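Local coordinates for putative oxidoreductase (PDB 3KUX), which is of unknown exact function but probably acts as an NAD(P)-dependent oxidoreductase, with a Rossmann-fold dinucleotide-binding domain joined to a C-terminal alpha/beta domain, at residues A107-K111 / A323-I327; L119-V123 / Y305-I309; W177-P182 / L332-I337; V148-S153 / G223-H229. One frame throughout, in Å; residues are numbered along the deposited sequence.

Contact 1: residues A107-K111 / A323-I327; sequences ANALK and ATEAI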
loop_
_atom_site.group_PDB
_atom_site.type_symbol
_atom_site.label_atom_id
_atom_site.label_comp_id
_atom_site.label_asym_id
_atom_site.label_seq_id
_atom_site.Cartn_x
_atom_site.Cartn_y
_atom_site.Cartn_z
ATOM N N ALA A 107 -9.629 13.375 5.503
ATOM C CA ALA A 107 -9.629 12.546 4.298
ATOM C C ALA A 107 -10.802 12.872 3.382
ATOM O O ALA A 107 -10.627 13.104 2.186
ATOM C CB ALA A 107 -9.645 11.073 4.667
ATOM N N ASN A 108 -12.000 12.879 3.954
ATOM C CA ASN A 108 -13.207 13.196 3.206
ATOM C C ASN A 108 -13.195 14.610 2.628
ATOM O O ASN A 108 -13.675 14.843 1.515
ATOM C CB ASN A 108 -14.437 12.986 4.084
ATOM C CG ASN A 108 -14.744 11.522 4.300
ATOM O OD1 ASN A 108 -15.114 10.810 3.366
ATOM N ND2 ASN A 108 -14.585 11.061 5.534
ATOM N N ALA A 109 -12.649 15.551 3.390
ATOM C CA ALA A 109 -12.529 16.925 2.927
ATOM C C ALA A 109 -11.739 16.968 1.623
ATOM O O ALA A 109 -12.161 17.597 0.650
ATOM C CB ALA A 109 -11.864 17.785 3.989
ATOM N N LEU A 110 -10.594 16.290 1.608
ATOM C CA LEU A 110 -9.773 16.194 0.404
ATOM C C LEU A 110 -10.526 15.501 -0.729
ATOM O O LEU A 110 -10.466 15.931 -1.878
ATOM C CB LEU A 110 -8.478 15.442 0.703
ATOM C CG LEU A 110 -7.542 16.073 1.730
ATOM C CD1 LEU A 110 -6.355 15.155 1.989
ATOM C CD2 LEU A 110 -7.081 17.447 1.262
ATOM N N LYS A 111 -11.228 14.425 -0.390
ATOM C CA LYS A 111 -12.044 13.685 -1.345
ATOM C C LYS A 111 -13.054 14.600 -2.036
ATOM O O LYS A 111 -13.324 14.449 -3.230
ATOM C CB LYS A 111 -12.759 12.532 -0.632
ATOM C CG LYS A 111 -13.974 11.966 -1.359
ATOM C CD LYS A 111 -13.577 11.244 -2.638
ATOM C CE LYS A 111 -14.794 10.689 -3.375
ATOM N NZ LYS A 111 -15.610 11.755 -4.025
ATOM N N ALA A 323 -9.481 7.743 -3.565
ATOM C CA ALA A 323 -9.539 8.166 -2.173
ATOM C C ALA A 323 -10.633 7.384 -1.464
ATOM O O ALA A 323 -10.437 6.896 -0.354
ATOM C CB ALA A 323 -9.808 9.659 -2.090
ATOM N N THR A 324 -11.783 7.269 -2.121
ATOM C CA THR A 324 -12.900 6.475 -1.621
ATOM C C THR A 324 -12.452 5.195 -0.925
ATOM O O THR A 324 -12.887 4.895 0.189
ATOM C CB THR A 324 -13.858 6.096 -2.767
ATOM O OG1 THR A 324 -14.850 7.117 -2.913
ATOM C CG2 THR A 324 -14.548 4.761 -2.486
ATOM N N GLU A 325 -11.584 4.443 -1.596
ATOM C CA GLU A 325 -11.156 3.140 -1.106
ATOM C C GLU A 325 -10.159 3.264 0.033
ATOM O O GLU A 325 -10.113 2.415 0.927
ATOM C CB GLU A 325 -10.576 2.304 -2.253
ATOM C CG GLU A 325 -11.638 1.779 -3.216
ATOM C CD GLU A 325 -11.049 1.101 -4.440
ATOM O OE1 GLU A 325 -9.860 1.335 -4.741
ATOM O OE2 GLU A 325 -11.780 0.338 -5.106
ATOM N N ALA A 326 -9.360 4.326 -0.000
ATOM C CA ALA A 326 -8.398 4.571 1.061
ATOM C C ALA A 326 -9.152 4.898 2.337
ATOM O O ALA A 326 -8.817 4.411 3.415
ATOM C CB ALA A 326 -7.462 5.706 0.683
ATOM N N ILE A 327 -10.190 5.715 2.197
ATOM C CA ILE A 327 -11.012 6.126 3.328
ATOM C C ILE A 327 -11.682 4.932 4.014
ATOM O O ILE A 327 -11.745 4.871 5.244
ATOM C CB ILE A 327 -12.066 7.161 2.897
ATOM C CG1 ILE A 327 -11.371 8.444 2.419
ATOM C CG2 ILE A 327 -13.044 7.439 4.036
ATOM C CD1 ILE A 327 -12.296 9.429 1.728
#

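Contact 2: residues L119-V123 / Y305-I309; sequences LLLSV and YYAGI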
loop_
_atom_site.group_PDB
_atom_site.type_symbol
_atom_site.label_atom_id
_atom_site.label_comp_id
_atom_site.label_asym_id
_atom_site.label_seq_id
_atom_site.Cartn_x
_atom_site.Cartn_y
_atom_site.Cartn_z
ATOM N N LEU A 119 -9.903 17.506 -9.952
ATOM C CA LEU A 119 -8.529 17.024 -9.874
ATOM C C LEU A 119 -8.502 15.567 -9.420
ATOM O O LEU A 119 -9.439 15.092 -8.781
ATOM C CB LEU A 119 -7.715 17.890 -8.910
ATOM C CG LEU A 119 -7.612 19.377 -9.253
ATOM C CD1 LEU A 119 -7.200 20.192 -8.033
ATOM C CD2 LEU A 119 -6.648 19.597 -10.412
ATOM N N LEU A 120 -7.432 14.858 -9.755
ATOM C CA LEU A 120 -7.299 13.476 -9.331
ATOM C C LEU A 120 -6.624 13.402 -7.975
ATOM O O LEU A 120 -5.585 14.027 -7.753
ATOM C CB LEU A 120 -6.523 12.647 -10.354
ATOM C CG LEU A 120 -6.111 11.253 -9.859
ATOM C CD1 LEU A 120 -6.197 10.206 -10.963
ATOM C CD2 LEU A 120 -4.722 11.269 -9.237
ATOM N N LEU A 121 -7.235 12.643 -7.071
ATOM C CA LEU A 121 -6.667 12.385 -5.758
ATOM C C LEU A 121 -6.577 10.875 -5.566
ATOM O O LEU A 121 -7.563 10.163 -5.772
ATOM C CB LEU A 121 -7.548 13.004 -4.680
ATOM C CG LEU A 121 -7.124 12.775 -3.231
ATOM C CD1 LEU A 121 -5.702 13.265 -3.003
ATOM C CD2 LEU A 121 -8.099 13.463 -2.293
ATOM N N SER A 122 -5.397 10.389 -5.184
ATOM C CA SER A 122 -5.177 8.951 -5.029
ATOM C C SER A 122 -4.190 8.640 -3.903
ATOM O O SER A 122 -3.353 9.471 -3.557
ATOM C CB SER A 122 -4.690 8.339 -6.351
ATOM O OG SER A 122 -4.367 6.966 -6.207
ATOM N N VAL A 123 -4.298 7.441 -3.338
ATOM C CA VAL A 123 -3.416 7.011 -2.256
ATOM C C VAL A 123 -2.524 5.844 -2.691
ATOM O O VAL A 123 -2.915 5.016 -3.516
ATOM C CB VAL A 123 -4.214 6.616 -1.003
ATOM C CG1 VAL A 123 -3.279 6.163 0.117
ATOM C CG2 VAL A 123 -5.075 7.782 -0.545
ATOM N N TYR A 305 1.262 1.147 -10.750
ATOM C CA TYR A 305 0.549 2.214 -10.044
ATOM C C TYR A 305 0.698 3.554 -10.743
ATOM O O TYR A 305 -0.291 4.189 -11.110
ATOM C CB TYR A 305 1.031 2.348 -8.595
ATOM C CG TYR A 305 0.366 3.490 -7.857
ATOM C CD1 TYR A 305 -0.916 3.354 -7.346
ATOM C CD2 TYR A 305 1.016 4.714 -7.684
ATOM C CE1 TYR A 305 -1.537 4.395 -6.670
ATOM C CE2 TYR A 305 0.404 5.763 -7.016
ATOM C CZ TYR A 305 -0.875 5.595 -6.509
ATOM O OH TYR A 305 -1.505 6.624 -5.837
ATOM N N TYR A 306 1.941 3.990 -10.915
ATOM C CA TYR A 306 2.203 5.276 -11.547
ATOM C C TYR A 306 1.806 5.307 -13.023
ATOM O O TYR A 306 1.304 6.315 -13.515
ATOM C CB TYR A 306 3.655 5.713 -11.325
ATOM C CG TYR A 306 3.820 6.414 -10.002
ATOM C CD1 TYR A 306 3.413 7.731 -9.845
ATOM C CD2 TYR A 306 4.337 5.753 -8.898
ATOM C CE1 TYR A 306 3.540 8.380 -8.631
ATOM C CE2 TYR A 306 4.464 6.392 -7.679
ATOM C CZ TYR A 306 4.066 7.707 -7.551
ATOM O OH TYR A 306 4.187 8.357 -6.342
ATOM N N ALA A 307 2.009 4.201 -13.724
ATOM C CA ALA A 307 1.538 4.114 -15.088
ATOM C C ALA A 307 0.024 4.281 -15.072
ATOM O O ALA A 307 -0.560 4.840 -15.999
ATOM C CB ALA A 307 1.932 2.783 -15.710
ATOM N N GLY A 308 -0.603 3.802 -14.003
ATOM C CA GLY A 308 -2.043 3.938 -13.833
ATOM C C GLY A 308 -2.420 5.372 -13.514
ATOM O O GLY A 308 -3.431 5.883 -13.995
ATOM N N ILE A 309 -1.608 6.020 -12.690
ATOM C CA ILE A 309 -1.832 7.418 -12.357
ATOM C C ILE A 309 -1.720 8.247 -13.628
ATOM O O ILE A 309 -2.623 9.006 -13.975
ATOM C CB ILE A 309 -0.797 7.926 -11.341
ATOM C CG1 ILE A 309 -0.932 7.180 -10.006
ATOM C CG2 ILE A 309 -0.947 9.429 -11.151
ATOM C CD1 ILE A 309 -2.131 7.603 -9.169
#

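Contact 3: residues W177-P182 / L332-I337; sequences WYDLGP and LIELGI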
loop_
_atom_site.group_PDB
_atom_site.type_symbol
_atom_site.label_atom_id
_atom_site.label_comp_id
_atom_site.label_asym_id
_atom_site.label_seq_id
_atom_site.Cartn_x
_atom_site.Cartn_y
_atom_site.Cartn_z
ATOM N N TRP A 177 0.134 -1.677 13.680
ATOM C CA TRP A 177 -1.232 -1.758 13.192
ATOM C C TRP A 177 -1.470 -0.581 12.253
ATOM O O TRP A 177 -2.127 -0.723 11.228
ATOM C CB TRP A 177 -2.222 -1.753 14.360
ATOM C CG TRP A 177 -3.663 -1.587 13.962
ATOM C CD1 TRP A 177 -4.472 -0.521 14.243
ATOM C CD2 TRP A 177 -4.469 -2.514 13.215
ATOM N NE1 TRP A 177 -5.724 -0.725 13.714
ATOM C CE2 TRP A 177 -5.750 -1.941 13.082
ATOM C CE3 TRP A 177 -4.231 -3.772 12.648
ATOM C CZ2 TRP A 177 -6.786 -2.581 12.405
ATOM C CZ3 TRP A 177 -5.261 -4.406 11.978
ATOM C CH2 TRP A 177 -6.521 -3.810 11.860
ATOM N N TYR A 178 -0.914 0.576 12.605
ATOM C CA TYR A 178 -0.986 1.752 11.748
ATOM C C TYR A 178 -0.045 1.628 10.557
ATOM O O TYR A 178 -0.323 2.160 9.480
ATOM C CB TYR A 178 -0.656 3.027 12.526
ATOM C CG TYR A 178 -1.792 3.539 13.374
ATOM C CD1 TYR A 178 -3.094 3.535 12.897
ATOM C CD2 TYR A 178 -1.563 4.047 14.643
ATOM C CE1 TYR A 178 -4.142 4.006 13.671
ATOM C CE2 TYR A 178 -2.603 4.521 15.425
ATOM C CZ TYR A 178 -3.889 4.498 14.934
ATOM O OH TYR A 178 -4.928 4.969 15.706
ATOM N N ASP A 179 1.065 0.924 10.749
ATOM C CA ASP A 179 2.073 0.802 9.701
ATOM C C ASP A 179 1.767 -0.298 8.677
ATOM O O ASP A 179 1.995 -0.120 7.486
ATOM C CB ASP A 179 3.458 0.590 10.308
ATOM C CG ASP A 179 4.559 0.665 9.271
ATOM O OD1 ASP A 179 4.486 1.553 8.391
ATOM O OD2 ASP A 179 5.496 -0.160 9.329
ATOM N N LEU A 180 1.244 -1.427 9.137
ATOM C CA LEU A 180 1.027 -2.564 8.252
ATOM C C LEU A 180 -0.454 -2.891 8.059
ATOM O O LEU A 180 -0.848 -3.432 7.024
ATOM C CB LEU A 180 1.798 -3.788 8.759
ATOM C CG LEU A 180 3.326 -3.643 8.742
ATOM C CD1 LEU A 180 4.012 -4.777 9.488
ATOM C CD2 LEU A 180 3.834 -3.562 7.308
ATOM N N GLY A 181 -1.279 -2.562 9.046
ATOM C CA GLY A 181 -2.712 -2.779 8.910
ATOM C C GLY A 181 -3.259 -2.346 7.553
ATOM O O GLY A 181 -3.919 -3.123 6.862
ATOM N N PRO A 182 -2.991 -1.094 7.159
ATOM C CA PRO A 182 -3.564 -0.576 5.919
ATOM C C PRO A 182 -3.273 -1.465 4.708
ATOM O O PRO A 182 -4.155 -1.691 3.875
ATOM C CB PRO A 182 -2.890 0.791 5.769
ATOM C CG PRO A 182 -2.563 1.202 7.159
ATOM C CD PRO A 182 -2.227 -0.066 7.890
ATOM N N LEU A 332 -11.604 1.178 8.834
ATOM C CA LEU A 332 -11.346 -0.098 9.479
ATOM C C LEU A 332 -10.156 -0.018 10.426
ATOM O O LEU A 332 -10.105 -0.732 11.434
ATOM C CB LEU A 332 -11.109 -1.188 8.437
ATOM C CG LEU A 332 -12.317 -1.527 7.571
ATOM C CD1 LEU A 332 -12.050 -2.805 6.809
ATOM C CD2 LEU A 332 -13.557 -1.669 8.434
ATOM N N ILE A 333 -9.195 0.843 10.104
ATOM C CA ILE A 333 -8.062 1.045 10.992
ATOM C C ILE A 333 -8.573 1.576 12.322
ATOM O O ILE A 333 -8.203 1.080 13.377
ATOM C CB ILE A 333 -7.010 1.997 10.391
ATOM C CG1 ILE A 333 -6.316 1.332 9.208
ATOM C CG2 ILE A 333 -5.956 2.353 11.424
ATOM C CD1 ILE A 333 -5.329 0.249 9.616
ATOM N N GLU A 334 -9.448 2.572 12.271
ATOM C CA GLU A 334 -10.023 3.115 13.492
ATOM C C GLU A 334 -10.895 2.076 14.189
ATOM O O GLU A 334 -10.853 1.937 15.416
ATOM C CB GLU A 334 -10.832 4.381 13.208
ATOM C CG GLU A 334 -9.984 5.611 12.914
ATOM C CD GLU A 334 -10.739 6.913 13.158
ATOM O OE1 GLU A 334 -11.927 6.856 13.557
ATOM O OE2 GLU A 334 -10.143 7.994 12.953
ATOM N N LEU A 335 -11.688 1.349 13.405
ATOM C CA LEU A 335 -12.584 0.347 13.966
ATOM C C LEU A 335 -11.782 -0.736 14.683
ATOM O O LEU A 335 -12.248 -1.316 15.665
ATOM C CB LEU A 335 -13.479 -0.262 12.883
ATOM C CG LEU A 335 -14.737 -0.993 13.375
ATOM C CD1 LEU A 335 -15.573 -0.100 14.289
ATOM C CD2 LEU A 335 -15.584 -1.505 12.212
ATOM N N GLY A 336 -10.573 -1.000 14.194
ATOM C CA GLY A 336 -9.682 -1.960 14.836
ATOM C C GLY A 336 -9.319 -1.494 16.232
ATOM O O GLY A 336 -9.370 -2.273 17.190
ATOM N N ILE A 337 -8.957 -0.215 16.341
ATOM C CA ILE A 337 -8.647 0.412 17.624
ATOM C C ILE A 337 -9.821 0.309 18.584
ATOM O O ILE A 337 -9.650 -0.067 19.739
ATOM C CB ILE A 337 -8.307 1.905 17.463
ATOM C CG1 ILE A 337 -7.126 2.096 16.507
ATOM C CG2 ILE A 337 -8.019 2.540 18.824
ATOM C CD1 ILE A 337 -5.818 1.597 17.061
#

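Contact 4: residues V148-S153 / G223-H229; sequences VVYFES and GQRVVLH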
loop_
_atom_site.group_PDB
_atom_site.type_symbol
_atom_site.label_atom_id
_atom_site.label_comp_id
_atom_site.label_asym_id
_atom_site.label_seq_id
_atom_site.Cartn_x
_atom_site.Cartn_y
_atom_site.Cartn_z
ATOM N N VAL A 148 -13.938 -20.084 -1.818
ATOM C CA VAL A 148 -12.995 -19.722 -0.767
ATOM C C VAL A 148 -13.715 -19.487 0.561
ATOM O O VAL A 148 -14.700 -18.751 0.610
ATOM C CB VAL A 148 -12.212 -18.457 -1.151
ATOM C CG1 VAL A 148 -11.352 -17.984 0.004
ATOM C CG2 VAL A 148 -11.370 -18.724 -2.381
ATOM N N VAL A 149 -13.223 -20.111 1.629
ATOM C CA VAL A 149 -13.844 -19.969 2.951
ATOM C C VAL A 149 -12.901 -19.389 4.002
ATOM O O VAL A 149 -13.336 -19.039 5.092
ATOM C CB VAL A 149 -14.392 -21.312 3.489
ATOM C CG1 VAL A 149 -15.402 -21.901 2.525
ATOM C CG2 VAL A 149 -13.252 -22.294 3.750
ATOM N N TYR A 150 -11.619 -19.280 3.676
ATOM C CA TYR A 150 -10.631 -18.837 4.650
ATOM C C TYR A 150 -9.479 -18.114 3.978
ATOM O O TYR A 150 -8.943 -18.590 2.977
ATOM C CB TYR A 150 -10.087 -20.040 5.424
ATOM C CG TYR A 150 -9.207 -19.684 6.603
ATOM C CD1 TYR A 150 -9.763 -19.245 7.802
ATOM C CD2 TYR A 150 -7.821 -19.795 6.525
ATOM C CE1 TYR A 150 -8.959 -18.916 8.890
ATOM C CE2 TYR A 150 -7.012 -19.476 7.611
ATOM C CZ TYR A 150 -7.590 -19.038 8.786
ATOM O OH TYR A 150 -6.801 -18.717 9.859
ATOM N N PHE A 151 -9.091 -16.971 4.533
ATOM C CA PHE A 151 -7.943 -16.231 4.028
ATOM C C PHE A 151 -7.071 -15.729 5.175
ATOM O O PHE A 151 -7.528 -14.971 6.032
ATOM C CB PHE A 151 -8.403 -15.072 3.144
ATOM C CG PHE A 151 -7.282 -14.198 2.635
ATOM C CD1 PHE A 151 -6.333 -14.697 1.754
ATOM C CD2 PHE A 151 -7.196 -12.865 3.017
ATOM C CE1 PHE A 151 -5.304 -13.884 1.279
ATOM C CE2 PHE A 151 -6.173 -12.043 2.547
ATOM C CZ PHE A 151 -5.227 -12.551 1.677
ATOM N N GLU A 152 -5.815 -16.161 5.190
ATOM C CA GLU A 152 -4.893 -15.773 6.247
ATOM C C GLU A 152 -3.673 -15.070 5.667
ATOM O O GLU A 152 -3.004 -15.589 4.777
ATOM C CB GLU A 152 -4.479 -16.993 7.074
ATOM C CG GLU A 152 -3.612 -16.665 8.284
ATOM C CD GLU A 152 -3.560 -17.802 9.292
ATOM O OE1 GLU A 152 -2.740 -17.731 10.233
ATOM O OE2 GLU A 152 -4.344 -18.765 9.152
ATOM N N SER A 153 -3.394 -13.879 6.183
ATOM C CA SER A 153 -2.346 -13.028 5.645
ATOM C C SER A 153 -1.471 -12.505 6.783
ATOM O O SER A 153 -1.970 -11.827 7.684
ATOM C CB SER A 153 -2.982 -11.868 4.872
ATOM O OG SER A 153 -2.008 -10.967 4.377
ATOM N N GLY A 223 -20.105 -17.286 5.779
ATOM C CA GLY A 223 -19.427 -18.462 5.257
ATOM C C GLY A 223 -17.967 -18.241 4.915
ATOM O O GLY A 223 -17.383 -19.021 4.163
ATOM N N GLN A 224 -17.373 -17.182 5.465
ATOM C CA GLN A 224 -15.952 -16.890 5.240
ATOM C C GLN A 224 -15.278 -16.281 6.463
ATOM O O GLN A 224 -15.925 -15.589 7.249
ATOM C CB GLN A 224 -15.780 -15.940 4.056
ATOM C CG GLN A 224 -16.251 -16.517 2.742
ATOM C CD GLN A 224 -15.985 -15.594 1.581
ATOM O OE1 GLN A 224 -15.248 -15.940 0.659
ATOM N NE2 GLN A 224 -16.580 -14.406 1.616
ATOM N N ARG A 225 -13.982 -16.545 6.618
ATOM C CA ARG A 225 -13.166 -15.855 7.620
ATOM C C ARG A 225 -11.865 -15.341 7.009
ATOM O O ARG A 225 -11.230 -16.025 6.202
ATOM C CB ARG A 225 -12.842 -16.765 8.805
ATOM C CG ARG A 225 -14.047 -17.284 9.560
ATOM C CD ARG A 225 -14.900 -16.181 10.152
ATOM N NE ARG A 225 -16.314 -16.491 9.938
ATOM C CZ ARG A 225 -17.094 -17.107 10.820
ATOM N NH1 ARG A 225 -16.615 -17.466 11.999
ATOM N NH2 ARG A 225 -18.359 -17.357 10.523
ATOM N N VAL A 226 -11.473 -14.135 7.405
ATOM C CA VAL A 226 -10.203 -13.554 6.987
ATOM C C VAL A 226 -9.354 -13.209 8.208
ATOM O O VAL A 226 -9.801 -12.481 9.089
ATOM C CB VAL A 226 -10.426 -12.276 6.161
ATOM C CG1 VAL A 226 -9.133 -11.488 6.034
ATOM C CG2 VAL A 226 -10.995 -12.619 4.789
ATOM N N VAL A 227 -8.134 -13.731 8.269
ATOM C CA VAL A 227 -7.266 -13.442 9.403
ATOM C C VAL A 227 -6.031 -12.660 8.977
ATOM O O VAL A 227 -5.223 -13.141 8.181
ATOM C CB VAL A 227 -6.840 -14.723 10.148
ATOM C CG1 VAL A 227 -5.802 -14.400 11.227
ATOM C CG2 VAL A 227 -8.049 -15.393 10.768
ATOM N N LEU A 228 -5.892 -11.448 9.508
ATOM C CA LEU A 228 -4.730 -10.617 9.224
ATOM C C LEU A 228 -3.873 -10.564 10.476
ATOM O O LEU A 228 -4.387 -10.322 11.563
ATOM C CB LEU A 228 -5.157 -9.203 8.824
ATOM C CG LEU A 228 -6.335 -9.065 7.860
ATOM C CD1 LEU A 228 -6.606 -7.592 7.554
ATOM C CD2 LEU A 228 -6.100 -9.852 6.578
ATOM N N HIS A 229 -2.570 -10.775 10.329
ATOM C CA HIS A 229 -1.713 -10.948 11.489
ATOM C C HIS A 229 -0.306 -10.391 11.270
ATOM O O HIS A 229 0.276 -10.546 10.198
ATOM C CB HIS A 229 -1.637 -12.442 11.846
ATOM C CG HIS A 229 -0.876 -12.729 13.105
ATOM N ND1 HIS A 229 -1.451 -13.340 14.197
ATOM C CD2 HIS A 229 0.412 -12.486 13.444
ATOM C CE1 HIS A 229 -0.549 -13.461 15.158
ATOM N NE2 HIS A 229 0.588 -12.949 14.726
#

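Contact 1: residues A107-K111 / A323-I327
Two helices pack antiparallel here, one from each part of this two-domain oxidoreductase. Segment 107-111 belongs to a helix of the Rossmann fold. Segment 323-327 is the first turn and a little more of helix 323-342, which belongs to the C-terminal alpha/beta part of the chain. The short axes approach to 10.1 Å at 170°. The contact is small, 230 Å² in all, and rests on side-chain packing.

Ile327 contributes most. With chi1 at m and chi2 at t, its chain is extended and CD1 is carried into the space between Ala107, Asn108 and Lys111. Ala107 is short enough to let it in, with CB 3.9 Å from Ile327 CG1. Asn108 starts sideways, but its m rotamer brings the amide end closer, and OD1 lies 3.5 Å from Ile327 CD1.

Lys111 takes a t, p, t, p conformation, so its aliphatic part lies across the start of helix 323-342. Its CB is 3.9 Å from Ile327 CD1, and its CD is 4.1 Å from Ala323 CB. The charged end turns back to its own helix, where NZ forms a salt bridge with Asp115. Leu110 points elsewhere and packs on Phe81 and Leu121. Farther along the side chain of Lys111, its CE comes within 3.6 Å of Thr324 OG1.

Contact 2: residues L119-V123 / Y305-I309
The last strand of the parallel Rossmann sheet, 121-123, meets helix 303-313 here. That helix comes from far later in the chain and runs alongside the edge strand. The axes of strand 121-123 and helix 305-309 are 11.0 Å apart at 173°, nearly antiparallel, and the Tyr305 and Ile309 side chains bridge the gap.

Tyr305 comes first. Its CB points toward the strand, and chi1 at t extends the ring across to it. The hydroxyl ends beside Ser122 and Val123, while the ring meets Phe124 edge-to-face. Tyr306 takes no part across the pair; its hydroxyl is hydrogen-bonded to His23. Ala307 and Gly308 make no contact with 119-123. One turn after Tyr305, Ile309 N bonds Tyr305 O at 2.8 Å. The Ile309 side chain starts sideways, but its end swings in. CD1 reaches 3.8 Å from Ser122 OG and 4.5 Å from Leu120 CD2. Both Tyr305 and Ile309 also touch Val95 on the adjacent strand.

Ser122 is the buried polar centre. Its OG also bonds Val321 O and Asn319 OD1, just before helix 323-342. Across the two segments, Tyr305 OH donates a hydrogen bond to Ser122 OG at 2.9 Å.

Contact 3: residues W177-P182 / L332-I337
Ile333 is the main bump of this buried helix pair. Its side chain fits as a knob into a hole made by Trp177, Tyr178, Gly181 and Pro182. Chi1 and chi2 are both m, which turns CD1 into the hollow. There CD1 lies 3.6 Å from Pro182 CD and over one face of the Trp177 ring, 4.1 Å from CE2. Gly181 keeps the hole open: a CB there would clash with Ile333 CD1. The other branch, CG2, meets the edge of the Tyr178 ring at 3.3 Å from CE1.

The reverse bump is the indole of Trp177. It lies against Gly336, where a side chain would clash with it; Trp177 CZ2 is 3.8 Å from Gly336 CA. Its nitrogen is satisfied too, as Trp177 NE1 donates a hydrogen bond to Ile333 O at 3.1 Å. Ile337 CD1 packs 3.8 Å from Trp177 CD1, and Ile337 CG1 lies 3.7 Å from Tyr178 OH.

The short axes are 10.6 Å apart and cross at 129°. Behind the pair, Trp177 and Ile337 touch Leu202 of the large sheet. This knob-into-hole pair joins two helices laid against the mixed sheet, the alpha/beta arrangement of the C-terminal domain in this family.

Contact 4: residues V148-S153 / G223-H229
Strands 148-153 and 224-229 run side by side as a parallel pair, with their axes 4.6 Å apart at 6°.

Backbone hydrogen bonds come first. Arg225 N bonds Val149 O (3.0 Å), and Phe151 N bonds Arg225 O (2.9 Å). Val227 N bonds Phe151 O (2.6 Å), Ser153 N bonds Val227 O (2.8 Å), and His229 N bonds Ser153 O (2.9 Å). This alternation is the parallel pattern. CA-H...O contacts reinforce it, as from Val226 CA to Phe151 O at 3.2 Å.

Apolar side-chain contacts occur on both faces. On one, Val226 CG1 meets the edge of the Phe151 ring, 3.8 Å from CD2. On the other, Val227 CG2 lies 4.1 Å from Tyr150 CE1.

Two side-chain hydrogen bonds lie within the segments. Tyr150 OH donates to Glu152 OE2 at 2.6 Å, and Arg225 NE to Gln224 O at 2.9 Å. Outside the pair, Glu152 OE1 bonds His154 and Ser153 OG bonds Arg240.

The two strands are central in the mixed sheet of the C-terminal domain. Strand 241-245 flanks 148-156, where Val149 and Tyr150 face His244 in a classic beta bulge. Strand 214-221 flanks 224-231. The face with Phe151, Val226 and Leu228 is covered by helices: Phe151 touches Leu136 of helix 131-142 and Leu191 of helix 176-192, and Leu228 packs on Leu185.

From the N terminus, the chain builds the Rossmann part, whose last helix and strand, 104-116 and 121-123, supply the first halves of contacts 1 and 2. Strand 148-156 and helix 176-192 follow in the C-terminal domain. Contact 4 closes first, when strand 224-231 returns to 148-156; its loop lies within those of contacts 1 and 2. Contact 2 closes at helix 303-313, itself within the span of contact 1. Helix 323-342 closes contact 1, then contact 3. Contact 3 crosses the other three. Contacts 1 and 2 touch and tie the Rossmann edge to the later chain, while contacts 3 and 4 hold the C-terminal domain.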